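Local structure of importin-95 (4XRI) at residues 376-379 / 380-384; 414-417 / 418-422; 424-427 / 428-431; 442-445 / 446-449; 452-455 / 456-459. The protein probably binds a small GTPase and serves as an importin-beta transport receptor that carries protein cargo into the nucleus. The protein carries 2 engineered substitutions. All blocks are in the same frame, centred on the assembly; numbering follows the deposited sequence.

Interaction 1: residues 376-379 / 380-384; sequences PVIQ and FVEHN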
loop_
_atom_site.group_PDB
_atom_site.type_symbol
_atom_site.label_atom_id
_atom_site.label_comp_id
_atom_site.label_asym_id
_atom_site.label_seq_id
_atom_site.Cartn_x
_atom_site.Cartn_y
_atom_site.Cartn_z
ATOM N N PRO A 376 -2.613 16.092 -28.662
ATOM C CA PRO A 376 -3.874 16.696 -28.208
ATOM C C PRO A 376 -3.736 17.508 -26.919
ATOM O O PRO A 376 -4.482 18.467 -26.725
ATOM C CB PRO A 376 -4.786 15.479 -27.986
ATOM C CG PRO A 376 -3.861 14.344 -27.763
ATOM C CD PRO A 376 -2.684 14.619 -28.646
ATOM N N VAL A 377 -2.800 17.130 -26.054
ATOM C CA VAL A 377 -2.594 17.853 -24.805
ATOM C C VAL A 377 -1.922 19.199 -25.062
ATOM O O VAL A 377 -2.337 20.223 -24.518
ATOM C CB VAL A 377 -1.748 17.032 -23.811
ATOM C CG1 VAL A 377 -1.398 17.869 -22.592
ATOM C CG2 VAL A 377 -2.495 15.774 -23.397
ATOM N N ILE A 378 -0.890 19.194 -25.899
ATOM C CA ILE A 378 -0.171 20.419 -26.233
ATOM C C ILE A 378 -1.087 21.416 -26.944
ATOM O O ILE A 378 -1.014 22.622 -26.701
ATOM C CB ILE A 378 1.069 20.120 -27.103
ATOM C CG1 ILE A 378 2.130 19.409 -26.262
ATOM C CG2 ILE A 378 1.652 21.396 -27.682
ATOM C CD1 ILE A 378 2.453 20.122 -24.966
ATOM N N GLN A 379 -1.963 20.907 -27.805
ATOM C CA GLN A 379 -2.951 21.754 -28.463
ATOM C C GLN A 379 -3.833 22.435 -27.425
ATOM O O GLN A 379 -4.137 23.622 -27.530
ATOM C CB GLN A 379 -3.815 20.945 -29.433
ATOM C CG GLN A 379 -4.844 21.785 -30.168
ATOM C CD GLN A 379 -5.792 20.956 -31.012
ATOM O OE1 GLN A 379 -6.014 19.775 -30.742
ATOM N NE2 GLN A 379 -6.355 21.573 -32.045
ATOM N N PHE A 380 -4.232 21.667 -26.416
ATOM C CA PHE A 380 -5.090 22.169 -25.349
ATOM C C PHE A 380 -4.371 23.183 -24.465
ATOM O O PHE A 380 -4.947 24.201 -24.081
ATOM C CB PHE A 380 -5.601 21.005 -24.499
ATOM C CG PHE A 380 -6.473 21.424 -23.350
ATOM C CD1 PHE A 380 -7.834 21.597 -23.526
ATOM C CD2 PHE A 380 -5.935 21.623 -22.089
ATOM C CE1 PHE A 380 -8.642 21.974 -22.470
ATOM C CE2 PHE A 380 -6.737 22.002 -21.030
ATOM C CZ PHE A 380 -8.093 22.177 -21.220
ATOM N N VAL A 381 -3.114 22.894 -24.140
ATOM C CA VAL A 381 -2.327 23.757 -23.264
ATOM C C VAL A 381 -2.043 25.101 -23.926
ATOM O O VAL A 381 -2.129 26.147 -23.284
ATOM C CB VAL A 381 -0.991 23.091 -22.860
ATOM C CG1 VAL A 381 -0.113 24.066 -22.086
ATOM C CG2 VAL A 381 -1.251 21.847 -22.035
ATOM N N GLU A 382 -1.712 25.071 -25.213
ATOM C CA GLU A 382 -1.442 26.302 -25.951
ATOM C C GLU A 382 -2.694 27.170 -26.057
ATOM O O GLU A 382 -2.627 28.392 -25.928
ATOM C CB GLU A 382 -0.901 25.993 -27.350
ATOM C CG GLU A 382 0.486 25.369 -27.368
ATOM C CD GLU A 382 1.169 25.501 -28.719
ATOM O OE1 GLU A 382 1.071 26.586 -29.332
ATOM O OE2 GLU A 382 1.799 24.522 -29.172
ATOM N N HIS A 383 -3.835 26.526 -26.281
ATOM C CA HIS A 383 -5.107 27.229 -26.423
ATOM C C HIS A 383 -5.555 27.931 -25.144
ATOM O O HIS A 383 -6.222 28.964 -25.201
ATOM C CB HIS A 383 -6.212 26.258 -26.858
ATOM C CG HIS A 383 -6.093 25.788 -28.273
ATOM N ND1 HIS A 383 -7.035 24.976 -28.868
ATOM C CD2 HIS A 383 -5.143 26.009 -29.215
ATOM C CE1 HIS A 383 -6.673 24.719 -30.111
ATOM N NE2 HIS A 383 -5.527 25.336 -30.346
ATOM N N ASN A 384 -5.194 27.368 -23.995
ATOM C CA ASN A 384 -5.834 27.749 -22.740
ATOM C C ASN A 384 -4.926 28.337 -21.666
ATOM O O ASN A 384 -5.408 28.771 -20.620
ATOM C CB ASN A 384 -6.545 26.531 -22.156
ATOM C CG ASN A 384 -7.788 26.164 -22.933
ATOM O OD1 ASN A 384 -8.659 27.001 -23.153
ATOM N ND2 ASN A 384 -7.872 24.913 -23.362
#
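V377 to Q379 meet V381 to H383 one turn on in helix 374-384, part of the HEAT-repeat solenoid of importin beta. The backbone bonds run in i to i+4 order: F380 N gives to P376 O, V381 N to V377 O at 2.8 Å, E382 N to I378 O, and H383 N to Q379 O. The apolar contact lies on the buried side, where V377 CG1 and V381 CG2 stand 4.0 Å apart. V381 CG2 also sits 3.2 Å from V377 O, brought there because it lies beside its own backbone N. This side faces A399 of helix 390-402 and V333 of helix 324-340, and F380 reaches L337 and A395. On the more open flank, E382 lays its CG 3.2 Å from I378 O and runs on extended to the carboxylate, whose OE2 is 3.5 Å from I378 CG2. H383 lays its imidazole over the carbonyl one turn back, with CG beside the backbone N (chi1 -71°). Q379 O lies 3.0 Å above one face of the H383 ring, toward the rim. The extended Q379 chain passes over the same face, its CG 3.5 Å from H383 CE1 at the rim, with the amide plane turned 65° from the imidazole. At the last turn, N384 ND2 makes a weak hydrogen bond to F380 O and stands 3.1 Å above the F380 ring plane, offset toward the rim.

Interaction 2: residues 414-417 / 418-422; sequences PIVK and TGMQP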
loop_
_atom_site.group_PDB
_atom_site.type_symbol
_atom_site.label_atom_id
_atom_site.label_comp_id
_atom_site.label_asym_id
_atom_site.label_seq_id
_atom_site.Cartn_x
_atom_site.Cartn_y
_atom_site.Cartn_z
ATOM N N PRO A 414 12.279 18.836 -25.710
ATOM C CA PRO A 414 12.139 20.159 -26.332
ATOM C C PRO A 414 10.860 20.883 -25.923
ATOM O O PRO A 414 10.817 22.112 -25.967
ATOM C CB PRO A 414 12.123 19.837 -27.829
ATOM C CG PRO A 414 11.578 18.462 -27.906
ATOM C CD PRO A 414 12.137 17.756 -26.706
ATOM N N ILE A 415 9.834 20.132 -25.539
ATOM C CA ILE A 415 8.579 20.732 -25.108
ATOM C C ILE A 415 8.728 21.319 -23.710
ATOM O O ILE A 415 8.163 22.368 -23.401
ATOM C CB ILE A 415 7.433 19.709 -25.121
ATOM C CG1 ILE A 415 7.373 19.009 -26.479
ATOM C CG2 ILE A 415 6.107 20.386 -24.806
ATOM C CD1 ILE A 415 6.260 18.002 -26.595
ATOM N N VAL A 416 9.499 20.638 -22.869
ATOM C CA VAL A 416 9.782 21.125 -21.525
ATOM C C VAL A 416 10.621 22.397 -21.583
ATOM O O VAL A 416 10.308 23.388 -20.920
ATOM C CB VAL A 416 10.518 20.066 -20.684
ATOM C CG1 VAL A 416 11.055 20.682 -19.400
ATOM C CG2 VAL A 416 9.594 18.896 -20.381
ATOM N N LYS A 417 11.687 22.357 -22.378
ATOM C CA LYS A 417 12.548 23.518 -22.583
ATOM C C LYS A 417 11.750 24.714 -23.086
ATOM O O LYS A 417 11.936 25.839 -22.619
ATOM C CB LYS A 417 13.671 23.185 -23.570
ATOM C CG LYS A 417 14.873 22.511 -22.937
ATOM C CD LYS A 417 15.759 21.850 -23.979
ATOM C CE LYS A 417 16.970 21.194 -23.330
ATOM N NZ LYS A 417 17.716 20.323 -24.281
ATOM N N THR A 418 10.858 24.460 -24.036
ATOM C CA THR A 418 10.015 25.502 -24.604
ATOM C C THR A 418 9.032 26.045 -23.570
ATOM O O THR A 418 8.763 27.246 -23.521
ATOM C CB THR A 418 9.235 24.979 -25.833
ATOM O OG1 THR A 418 10.150 24.713 -26.903
ATOM C CG2 THR A 418 8.206 25.997 -26.302
ATOM N N GLY A 419 8.512 25.156 -22.731
ATOM C CA GLY A 419 7.464 25.524 -21.797
ATOM C C GLY A 419 7.920 25.898 -20.400
ATOM O O GLY A 419 7.096 26.263 -19.562
ATOM N N MET A 420 9.223 25.823 -20.146
ATOM C CA MET A 420 9.745 26.048 -18.801
ATOM C C MET A 420 9.503 27.476 -18.316
ATOM O O MET A 420 8.929 27.684 -17.247
ATOM C CB MET A 420 11.238 25.732 -18.744
ATOM C CG MET A 420 11.719 25.355 -17.354
ATOM S SD MET A 420 10.805 23.940 -16.713
ATOM C CE MET A 420 11.251 23.993 -14.981
ATOM N N GLN A 421 9.935 28.456 -19.104
ATOM C CA GLN A 421 9.759 29.861 -18.742
ATOM C C GLN A 421 8.287 30.299 -18.646
ATOM O O GLN A 421 7.921 30.995 -17.699
ATOM C CB GLN A 421 10.507 30.757 -19.734
ATOM C CG GLN A 421 10.007 32.191 -19.793
ATOM C CD GLN A 421 9.136 32.448 -21.009
ATOM O OE1 GLN A 421 9.435 31.983 -22.109
ATOM N NE2 GLN A 421 8.049 33.185 -20.814
ATOM N N PRO A 422 7.436 29.906 -19.619
ATOM C CA PRO A 422 6.028 30.289 -19.449
ATOM C C PRO A 422 5.391 29.677 -18.205
ATOM O O PRO A 422 4.597 30.340 -17.539
ATOM C CB PRO A 422 5.362 29.749 -20.720
ATOM C CG PRO A 422 6.452 29.694 -21.720
ATOM C CD PRO A 422 7.668 29.300 -20.944
HETATM O O HOH W 1 11.395 27.952 -21.564
#
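V416 and M420 carry the closely packed side of this turn, whereas K417, T418 and Q421 make up its solvent side. V416 CG1 faces M420 SD at 4.2 Å, and M420 CB lies 3.3 Å from V416 O. The methionine leaves with CG anti to its N (chi1 -155°) and then bends at chi2, which carries the sulfur away from this turn and into the neighbours: M420 reaches L442 and I445 of helix 432-449 and H458 and L462 of helix 455-472. V416 packs on I445, M404 and A452. On another flank of the helix I415 touches I374 and I378 of helix 374-384. The stretch thus belongs to helix 409-425, part of a HEAT-like repeat, and it serves helices on more than one side, as helices of a solenoid do. The exposed side is held by polar atoms. P414 O takes two donors from T418, the backbone N at 3.0 Å and the hydroxyl OG1 at 2.8 Å. The hydroxyl can fold back because it lies beside its own backbone N (chi1 -68°), and its bond is tilted only 20° from the carbonyl plane. G419 N gives a hydrogen bond to I415 O at 2.9 Å and a weak one to V416 O. K417 O and Q421 N are 4.8 Å apart, too far to bond directly. A water stands between them and accepts from Q421 N at 2.9 Å; its modelled distance of 2.4 Å to K417 O is too short to be trusted.

Interaction 3: residues 424-427 / 428-431; sequences IAMM and EDES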
loop_
_atom_site.group_PDB
_atom_site.type_symbol
_atom_site.label_atom_id
_atom_site.label_comp_id
_atom_site.label_asym_id
_atom_site.label_seq_id
_atom_site.Cartn_x
_atom_site.Cartn_y
_atom_site.Cartn_z
ATOM N N ILE A 424 6.910 28.841 -15.421
ATOM C CA ILE A 424 7.454 29.535 -14.260
ATOM C C ILE A 424 6.730 30.861 -14.056
ATOM O O ILE A 424 6.454 31.268 -12.926
ATOM C CB ILE A 424 8.966 29.782 -14.404
ATOM C CG1 ILE A 424 9.726 28.459 -14.317
ATOM C CG2 ILE A 424 9.466 30.730 -13.327
ATOM C CD1 ILE A 424 11.217 28.601 -14.512
ATOM N N ALA A 425 6.403 31.522 -15.162
ATOM C CA ALA A 425 5.685 32.789 -15.113
ATOM C C ALA A 425 4.288 32.605 -14.530
ATOM O O ALA A 425 3.728 33.523 -13.931
ATOM C CB ALA A 425 5.605 33.403 -16.499
ATOM N N MET A 426 3.734 31.408 -14.700
ATOM C CA MET A 426 2.395 31.092 -14.213
ATOM C C MET A 426 2.325 31.103 -12.686
ATOM O O MET A 426 1.240 31.092 -12.106
ATOM C CB MET A 426 1.947 29.727 -14.742
ATOM C CG MET A 426 0.459 29.620 -15.043
ATOM S SD MET A 426 0.008 30.514 -16.540
ATOM C CE MET A 426 1.414 30.132 -17.581
ATOM N N MET A 427 3.488 31.123 -12.041
ATOM C CA MET A 427 3.562 31.163 -10.585
ATOM C C MET A 427 3.103 32.510 -10.036
ATOM O O MET A 427 2.867 32.650 -8.837
ATOM C CB MET A 427 4.988 30.861 -10.115
ATOM C CG MET A 427 5.442 29.437 -10.393
ATOM S SD MET A 427 4.721 28.241 -9.249
ATOM C CE MET A 427 5.646 28.613 -7.763
ATOM N N GLU A 428 2.978 33.499 -10.914
ATOM C CA GLU A 428 2.512 34.822 -10.514
ATOM C C GLU A 428 1.059 35.050 -10.916
ATOM O O GLU A 428 0.593 36.187 -10.985
ATOM C CB GLU A 428 3.400 35.910 -11.120
ATOM C CG GLU A 428 4.745 36.062 -10.427
ATOM C CD GLU A 428 4.607 36.541 -8.994
ATOM O OE1 GLU A 428 3.650 37.288 -8.703
ATOM O OE2 GLU A 428 5.453 36.165 -8.157
ATOM N N ASP A 429 0.348 33.960 -11.184
ATOM C CA ASP A 429 -1.054 34.037 -11.574
ATOM C C ASP A 429 -1.906 34.536 -10.411
ATOM O O ASP A 429 -1.565 34.314 -9.250
ATOM C CB ASP A 429 -1.551 32.669 -12.050
ATOM C CG ASP A 429 -2.837 32.760 -12.845
ATOM O OD1 ASP A 429 -2.761 32.755 -14.092
ATOM O OD2 ASP A 429 -3.919 32.838 -12.227
ATOM N N GLU A 430 -3.006 35.213 -10.725
ATOM C CA GLU A 430 -3.911 35.715 -9.695
ATOM C C GLU A 430 -4.495 34.564 -8.893
ATOM O O GLU A 430 -4.495 34.581 -7.663
ATOM C CB GLU A 430 -5.053 36.534 -10.305
ATOM C CG GLU A 430 -4.650 37.841 -10.952
ATOM C CD GLU A 430 -5.836 38.544 -11.591
ATOM O OE1 GLU A 430 -6.917 37.922 -11.689
ATOM O OE2 GLU A 430 -5.693 39.721 -11.986
ATOM N N SER A 431 -4.998 33.566 -9.611
ATOM C CA SER A 431 -5.665 32.426 -9.000
ATOM C C SER A 431 -4.701 31.568 -8.194
ATOM O O SER A 431 -3.637 31.185 -8.679
ATOM C CB SER A 431 -6.348 31.578 -10.072
ATOM O OG SER A 431 -6.933 30.414 -9.508
#
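D429 OD2 takes the backbone N of S431 at 2.9 Å, while the backbone N of the same aspartate reaches back to M426 O. The S431 donor meets the anti lone pair of the carboxylate oxygen, and because it comes from two residues on, the arrangement is an Asx turn. D429 CG stands anti to the backbone N (chi1 -163°), which swings the carboxylate forward over the turn that follows. The other oxygen, OD1, forms a salt bridge with R393, so both oxygens are engaged and the group has little freedom to rotate. Before the aspartate the chain winds tightly: M427 N bonds to I424 O, E428 N to A425 O at 3.1 Å and D429 N to M426 O, also at 3.1 Å, three successive i to i+3 bonds of 3-10 type. The two later bonds come in steeply, with E428 N 48° and D429 N 66° out of the plane of the carbonyl each one meets. E428 is exposed and bent at chi2; its CB lies 3.7 Å from A425 O. S431 occupies the N-cap position of the next helix; its OG is hydrogen-bonded with Q433 OE1 and with a sulfate ion that probably comes from the crystallisation liquor, and makes a weak bond to V434 N. The turn thus joins helix 409-425 to helix 432-449. M426 faces V434 and T438 of helix 432-449 and V397 of helix 390-402, while M427 touches S465 and L466 of helix 455-472.

Interaction 4: residues 442-445 / 446-449; sequences LGRI and TEAC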
loop_
_atom_site.group_PDB
_atom_site.type_symbol
_atom_site.label_atom_id
_atom_site.label_comp_id
_atom_site.label_asym_id
_atom_site.label_seq_id
_atom_site.Cartn_x
_atom_site.Cartn_y
_atom_site.Cartn_z
ATOM N N LEU A 442 5.410 21.781 -12.067
ATOM C CA LEU A 442 6.853 21.985 -12.084
ATOM C C LEU A 442 7.568 20.844 -11.372
ATOM O O LEU A 442 8.681 20.474 -11.738
ATOM C CB LEU A 442 7.211 23.329 -11.442
ATOM C CG LEU A 442 6.897 24.568 -12.285
ATOM C CD1 LEU A 442 6.941 25.829 -11.440
ATOM C CD2 LEU A 442 7.873 24.667 -13.448
ATOM N N GLY A 443 6.919 20.288 -10.354
ATOM C CA GLY A 443 7.453 19.140 -9.647
ATOM C C GLY A 443 7.410 17.904 -10.521
ATOM O O GLY A 443 8.371 17.141 -10.577
ATOM N N ARG A 444 6.284 17.713 -11.202
ATOM C CA ARG A 444 6.136 16.632 -12.171
ATOM C C ARG A 444 7.210 16.724 -13.247
ATOM O O ARG A 444 7.797 15.715 -13.641
ATOM C CB ARG A 444 4.742 16.667 -12.812
ATOM C CG ARG A 444 3.611 16.259 -11.881
ATOM C CD ARG A 444 3.468 14.746 -11.808
ATOM N NE ARG A 444 2.987 14.178 -13.065
ATOM C CZ ARG A 444 2.707 12.891 -13.248
ATOM N NH1 ARG A 444 2.858 12.031 -12.250
ATOM N NH2 ARG A 444 2.273 12.465 -14.426
ATOM N N ILE A 445 7.467 17.943 -13.710
ATOM C CA ILE A 445 8.455 18.184 -14.756
ATOM C C ILE A 445 9.867 17.841 -14.294
ATOM O O ILE A 445 10.589 17.109 -14.973
ATOM C CB ILE A 445 8.417 19.648 -15.229
ATOM C CG1 ILE A 445 7.205 19.874 -16.129
ATOM C CG2 ILE A 445 9.697 20.010 -15.972
ATOM C CD1 ILE A 445 7.155 21.249 -16.730
ATOM N N THR A 446 10.254 18.376 -13.139
ATOM C CA THR A 446 11.563 18.092 -12.562
ATOM C C THR A 446 11.756 16.594 -12.355
ATOM O O THR A 446 12.800 16.036 -12.688
ATOM C CB THR A 446 11.753 18.809 -11.210
ATOM O OG1 THR A 446 11.664 20.226 -11.399
ATOM C CG2 THR A 446 13.107 18.462 -10.610
ATOM N N GLU A 447 10.728 15.954 -11.812
ATOM C CA GLU A 447 10.771 14.532 -11.490
ATOM C C GLU A 447 10.988 13.667 -12.726
ATOM O O GLU A 447 11.814 12.754 -12.722
ATOM C CB GLU A 447 9.477 14.116 -10.788
ATOM C CG GLU A 447 9.426 12.663 -10.361
ATOM C CD GLU A 447 8.109 12.310 -9.700
ATOM O OE1 GLU A 447 8.132 11.705 -8.606
ATOM O OE2 GLU A 447 7.049 12.637 -10.274
ATOM N N ALA A 448 10.245 13.968 -13.785
ATOM C CA ALA A 448 10.264 13.144 -14.985
ATOM C C ALA A 448 11.334 13.578 -15.981
ATOM O O ALA A 448 11.897 12.745 -16.691
ATOM C CB ALA A 448 8.896 13.163 -15.648
ATOM N N CYS A 449 11.613 14.877 -16.041
ATOM C CA CYS A 449 12.498 15.401 -17.078
ATOM C C CYS A 449 13.461 16.476 -16.582
ATOM O O CYS A 449 13.587 17.530 -17.205
ATOM C CB CYS A 449 11.671 15.967 -18.236
ATOM S SG CYS A 449 10.447 14.831 -18.930
#
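T446 turns its hydroxyl back onto L442 O, four residues earlier in helix 432-449, while I445 and R444 leave the same turn in other directions. T446 OG1 lies beside its own backbone N (chi1 -61°) and reaches L442 O at 3.0 Å, the same distance as T446 N. The two donors approach this carbonyl from opposite faces of its plane, and the backbone bond is nearly straight at the hydrogen (169°). A valine in place of T446 would probably leave L442 O with the backbone N as its one donor within this turn, and the fold-back of the side chain would lose its polar hold. Further bonds of the same i to i+4 kind join E447 N to G443 O, A448 N to R444 O and C449 N to I445 O, the last at 2.7 Å. E447 goes out fully extended, with CB 3.2 Å from G443 O. R444 curls instead, and its CD comes no nearer than 4.4 Å to E447 OE2; the opposite charges, R444 NH1 and E447 OE2, stay 4.7 Å apart without contact. The firm bond of R444 is NE to G401 O, with a weak one from NH2 to A402 O. I445 and L442 both touch L423 of helix 409-425, whereas T446 meets N486 and I487 of helix 477-490. The helix packs against helices 409-425, 455-472 and 477-490, as a helix of a HEAT-repeat solenoid stacks on those of its own and the next repeats.

Interaction 5: residues 452-455 / 456-459; sequences AIDP and NTHL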
loop_
_atom_site.group_PDB
_atom_site.type_symbol
_atom_site.label_atom_id
_atom_site.label_comp_id
_atom_site.label_asym_id
_atom_site.label_seq_id
_atom_site.Cartn_x
_atom_site.Cartn_y
_atom_site.Cartn_z
ATOM N N ALA A 452 15.971 17.887 -19.018
ATOM C CA ALA A 452 15.565 18.916 -19.969
ATOM C C ALA A 452 15.711 20.312 -19.374
ATOM O O ALA A 452 15.785 21.301 -20.101
ATOM C CB ALA A 452 14.136 18.682 -20.421
ATOM N N ILE A 453 15.743 20.388 -18.048
ATOM C CA ILE A 453 15.944 21.660 -17.366
ATOM C C ILE A 453 17.422 22.015 -17.338
ATOM O O ILE A 453 18.230 21.272 -16.780
ATOM C CB ILE A 453 15.417 21.631 -15.916
ATOM C CG1 ILE A 453 14.108 20.845 -15.824
ATOM C CG2 ILE A 453 15.255 23.045 -15.377
ATOM C CD1 ILE A 453 13.618 20.663 -14.406
ATOM N N ASP A 454 17.782 23.143 -17.938
ATOM C CA ASP A 454 19.160 23.608 -17.854
ATOM C C ASP A 454 19.325 24.514 -16.641
ATOM O O ASP A 454 18.600 25.499 -16.492
ATOM C CB ASP A 454 19.585 24.342 -19.125
ATOM C CG ASP A 454 21.090 24.525 -19.209
ATOM O OD1 ASP A 454 21.759 23.680 -19.842
ATOM O OD2 ASP A 454 21.605 25.506 -18.634
ATOM N N PRO A 455 20.281 24.170 -15.765
ATOM C CA PRO A 455 20.565 24.890 -14.518
ATOM C C PRO A 455 20.803 26.378 -14.737
ATOM O O PRO A 455 20.124 27.214 -14.146
ATOM C CB PRO A 455 21.838 24.207 -14.004
ATOM C CG PRO A 455 21.807 22.848 -14.607
ATOM C CD PRO A 455 21.178 23.018 -15.954
ATOM N N ASN A 456 21.758 26.691 -15.602
ATOM C CA ASN A 456 22.172 28.063 -15.851
ATOM C C ASN A 456 21.035 28.995 -16.254
ATOM O O ASN A 456 21.079 30.196 -15.984
ATOM C CB ASN A 456 23.246 28.073 -16.933
ATOM C CG ASN A 456 24.267 26.971 -16.742
ATOM O OD1 ASN A 456 24.494 26.157 -17.637
ATOM N ND2 ASN A 456 24.879 26.930 -15.565
ATOM N N THR A 457 20.010 28.436 -16.887
ATOM C CA THR A 457 18.910 29.239 -17.405
ATOM C C THR A 457 17.691 29.262 -16.484
ATOM O O THR A 457 17.168 30.330 -16.165
ATOM C CB THR A 457 18.464 28.737 -18.793
ATOM O OG1 THR A 457 19.614 28.518 -19.619
ATOM C CG2 THR A 457 17.549 29.754 -19.457
ATOM N N HIS A 458 17.243 28.085 -16.056
ATOM C CA HIS A 458 15.943 27.968 -15.397
ATOM C C HIS A 458 15.982 27.670 -13.898
ATOM O O HIS A 458 15.010 27.938 -13.192
ATOM C CB HIS A 458 15.114 26.882 -16.088
ATOM C CG HIS A 458 14.721 27.217 -17.488
ATOM N ND1 HIS A 458 14.117 28.415 -17.832
ATOM C CD2 HIS A 458 14.823 26.518 -18.644
ATOM C CE1 HIS A 458 13.879 28.436 -19.123
ATOM N NE2 HIS A 458 14.299 27.289 -19.646
ATOM N N LEU A 459 17.093 27.120 -13.417
ATOM C CA LEU A 459 17.180 26.628 -12.040
ATOM C C LEU A 459 16.891 27.702 -10.992
ATOM O O LEU A 459 16.051 27.506 -10.116
ATOM C CB LEU A 459 18.561 26.022 -11.781
ATOM C CG LEU A 459 18.762 25.170 -10.527
ATOM C CD1 LEU A 459 19.720 24.029 -10.827
ATOM C CD2 LEU A 459 19.287 26.005 -9.370
#
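This is the start of helix 455-472, with D454 at the N-cap position and P455 opening the first turn, where D454 and P455 bond forward to T457, H458 and L459. D454 O receives two backbone donors. H458 N comes at 3.0 Å, nearly along the C=O axis and almost straight at the hydrogen (170°), while T457 N lies 3.3 Å away and well above the carbonyl plane. The next bond, L459 N to P455 O, is 3.1 Å. The proline has no N-H to offer, which suits it to this first position. P455 CB touches L459 CD1 at 3.8 Å, and L459 CB lies 3.1 Å from P455 O. L459 CG stands anti to the backbone N (chi1 -166°), taking the side chain back beside the proline. On another side I453 CG2 meets H458 CB at 3.9 Å. The H458 ring is covered on one face by T457 CG2, 3.9 Å above its centre. I453 packs on M420 of helix 409-425, and P455 and L459 on F491. It is a helix N-terminus with an aspartate at the N-cap position and proline at N1, entered from the loop that follows helix 432-449.

Interaction 4 is the buried one, interactions 1, 2 and 5 are partly buried, and interaction 3 lies at the surface. Interactions 2 and 3 share helix 409-425, one at its middle and one at its C-terminal turn. Interaction 2 packs on interactions 1, 4 and 5, and interaction 3 touches 4 and 5. Interactions 4 and 5 touch where T446 meets I453. In interactions 2 and 4 a threonine hydroxyl doubles a backbone bond, whereas interaction 3 turns on an aspartate carboxylate between two helices and interaction 5 on a backbone carbonyl at a helix start. Interaction 1 runs to the C-terminal turn of its helix and sets its histidine over a carbonyl.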